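Local coordinates for galactokinase (Bifidobacterium longum subsp. infantis ATCC 15697 = JCM 1222 = DSM 20088, PDB 6TEQ), which probably phosphorylates galactose at the expense of ATP, as a galactokinase of the GHMP kinase family, and here holds a 2-fluorinated galactose, at residues P38-L43 with G188-N193. Residues are numbered along the deposited sequence; the frame is centred on the assembly and turned at random.
Sequences PGRVNL and GGLDQN. With GAF (2-deoxy-2-fluoro-alpha-D-galactopyranose), chain M.
Arg40, on strand 33-42, grips Asp191, in the first turn of helix 190-197, side-on: NE and NH1 both donate to the single carboxylate oxygen OD1. Arg40 NE lies 2.8 Å from Asp191 OD1 in a salt bridge, with an N-H...O angle of 138°, and Arg40 NH1 reaches the same oxygen at 2.9 Å. The guanidinium and carboxylate planes stand 83° apart, so this is no flat two-oxygen pairing; both nitrogens come down on OD1 from one face of the carboxylate. The arginine chain bends at chi2 (92°), which turns its end toward the helix. Leu190 crosses the arginine chain at about a right angle, its CD2 at the guanidinium edge, 3.3 Å from Arg40 NE. The other methyl of Leu190, CD1, lies 3.5 Å from Asn42 ND2, an amide nitrogen that hydrogen-bonds to Glu46 and the carbonyl of Gly45. Earlier in the strand, a water donates to the carbonyl oxygens of Pro38 and Asp191.

The contact lines the galactose pocket. Asp191 OD2 lies 3.2 Å from F2 of GAF, a close approach without a bond; in galactose that position would carry the 2-hydroxyl, which could probably donate. Arg40 NH1 comes within 3.1 Å of O1 of the alpha anomer, GAF, which lies in the guanidinium plane. Arg40 NH2 turns instead to the carbonyl of Gly138, part of the ADP site, where no nucleotide is bound here, so the Arg-Asp pair sits where sugar and nucleotide sites meet. Losing the guanidinium to an alanine here would take both donors from Asp191 OD1 and would probably let the carboxylate turn beside the sugar. With one buried oxygen taking both arginine donors and the other facing the sugar, the ion pair probably limits the carboxylate's rotation.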
loop_
_atom_site.group_PDB
_atom_site.type_symbol
_atom_site.label_atom_id
_atom_site.label_comp_id
_atom_site.label_asym_id
_atom_site.label_seq_id
_atom_site.Cartn_x
_atom_site.Cartn_y
_atom_site.Cartn_z
ATOM N N PRO A 38 3.045 0.051 9.371
ATOM C CA PRO A 38 3.278 -1.136 8.558
ATOM C C PRO A 38 3.201 -0.870 7.061
ATOM O O PRO A 38 2.566 0.046 6.548
ATOM C CB PRO A 38 2.178 -2.085 9.015
ATOM C CG PRO A 38 1.004 -1.120 9.265
ATOM C CD PRO A 38 1.688 0.044 9.967
ATOM N N GLY A 39 3.841 -1.778 6.329
ATOM C CA GLY A 39 3.528 -1.956 4.913
ATOM C C GLY A 39 2.214 -2.706 4.786
ATOM O O GLY A 39 1.570 -2.973 5.796
ATOM N N ARG A 40 1.811 -3.002 3.549
ATOM C CA ARG A 40 0.475 -3.551 3.329
ATOM C C ARG A 40 0.487 -4.493 2.151
ATOM O O ARG A 40 1.278 -4.295 1.182
ATOM C CB ARG A 40 -0.529 -2.412 3.119
ATOM C CG ARG A 40 -0.359 -1.599 1.853
ATOM C CD ARG A 40 -1.170 -2.116 0.706
ATOM N NE ARG A 40 -0.838 -1.422 -0.541
ATOM C CZ ARG A 40 0.115 -1.748 -1.386
ATOM N NH1 ARG A 40 0.313 -0.988 -2.461
ATOM N NH2 ARG A 40 0.798 -2.880 -1.263
ATOM N N VAL A 41 -0.488 -5.398 2.142
ATOM C CA VAL A 41 -0.880 -6.090 0.890
ATOM C C VAL A 41 -2.364 -5.843 0.624
ATOM O O VAL A 41 -3.217 -6.073 1.483
ATOM C CB VAL A 41 -0.544 -7.589 0.915
ATOM C CG1 VAL A 41 0.894 -7.862 0.583
ATOM C CG2 VAL A 41 -0.798 -8.189 2.267
ATOM N N ASN A 42 -2.644 -5.447 -0.602
ATOM C CA ASN A 42 -4.029 -5.280 -1.050
ATOM C C ASN A 42 -4.523 -6.666 -1.436
ATOM O O ASN A 42 -4.015 -7.256 -2.372
ATOM C CB ASN A 42 -4.159 -4.245 -2.148
ATOM C CG ASN A 42 -5.584 -3.785 -2.281
ATOM O OD1 ASN A 42 -6.374 -3.942 -1.354
ATOM N ND2 ASN A 42 -5.876 -3.269 -3.460
ATOM N N LEU A 43 -5.518 -7.165 -0.735
ATOM C CA LEU A 43 -6.002 -8.509 -1.069
ATOM C C LEU A 43 -6.658 -8.450 -2.446
ATOM O O LEU A 43 -6.506 -9.394 -3.229
ATOM C CB LEU A 43 -6.951 -9.038 -0.010
ATOM C CG LEU A 43 -6.397 -9.224 1.389
ATOM C CD1 LEU A 43 -7.523 -9.598 2.302
ATOM C CD2 LEU A 43 -5.279 -10.261 1.430
ATOM N N GLY A 188 -2.795 7.044 -4.791
ATOM C CA GLY A 188 -4.137 7.111 -4.240
ATOM C C GLY A 188 -3.933 6.954 -2.745
ATOM O O GLY A 188 -2.849 7.216 -2.253
ATOM N N GLY A 189 -4.981 6.668 -2.047
ATOM C CA GLY A 189 -4.895 6.588 -0.602
ATOM C C GLY A 189 -4.955 5.232 -0.030
ATOM O O GLY A 189 -5.055 5.140 1.207
ATOM N N LEU A 190 -5.016 4.186 -0.865
ATOM C CA LEU A 190 -5.075 2.762 -0.456
ATOM C C LEU A 190 -4.075 2.499 0.677
ATOM O O LEU A 190 -4.427 1.924 1.749
ATOM C CB LEU A 190 -4.711 1.911 -1.686
ATOM C CG LEU A 190 -4.685 0.388 -1.535
ATOM C CD1 LEU A 190 -4.130 -0.265 -2.801
ATOM C CD2 LEU A 190 -3.866 -0.028 -0.342
ATOM N N ASP A 191 -2.827 2.857 0.418
ATOM C CA ASP A 191 -1.708 2.361 1.198
ATOM C C ASP A 191 -1.703 3.027 2.573
ATOM O O ASP A 191 -1.391 2.359 3.617
ATOM C CB ASP A 191 -0.380 2.613 0.508
ATOM C CG ASP A 191 -0.222 2.080 -0.893
ATOM O OD1 ASP A 191 -1.093 1.277 -1.308
ATOM O OD2 ASP A 191 0.863 2.370 -1.427
ATOM N N GLN A 192 -2.027 4.312 2.607
ATOM C CA GLN A 192 -1.953 5.136 3.812
ATOM C C GLN A 192 -3.165 4.804 4.701
ATOM O O GLN A 192 -3.013 4.686 5.970
ATOM C CB GLN A 192 -1.933 6.611 3.438
ATOM C CG GLN A 192 -0.720 7.000 2.584
ATOM C CD GLN A 192 -0.890 6.778 1.092
ATOM O OE1 GLN A 192 -1.897 6.210 0.599
ATOM N NE2 GLN A 192 0.105 7.229 0.345
ATOM N N ASN A 193 -4.313 4.535 4.137
ATOM C CA ASN A 193 -5.471 4.051 4.900
ATOM C C ASN A 193 -5.158 2.721 5.502
ATOM O O ASN A 193 -5.466 2.485 6.727
ATOM C CB ASN A 193 -6.747 4.051 4.011
ATOM C CG ASN A 193 -7.407 5.409 3.902
ATOM O OD1 ASN A 193 -8.152 5.771 4.797
ATOM N ND2 ASN A 193 -7.087 6.192 2.884
HETATM C C1 GAF M . -0.187 1.948 -5.792
HETATM C C2 GAF M . -0.789 3.186 -5.163
HETATM F F2 GAF M . 0.090 3.691 -4.264
HETATM C C3 GAF M . -2.109 2.891 -4.481
HETATM O O3 GAF M . -2.742 4.089 -4.160
HETATM C C4 GAF M . -3.065 2.103 -5.425
HETATM O O4 GAF M . -3.560 2.883 -6.505
HETATM C C5 GAF M . -2.347 0.902 -5.940
HETATM O O5 GAF M . -1.172 1.296 -6.607
HETATM C C6 GAF M . -3.176 0.065 -6.892
HETATM O O6 GAF M . -4.330 -0.470 -6.246
HETATM O O1 GAF M . 0.216 1.168 -4.680
HETATM O O HOH W 1 1.175 0.469 3.991
#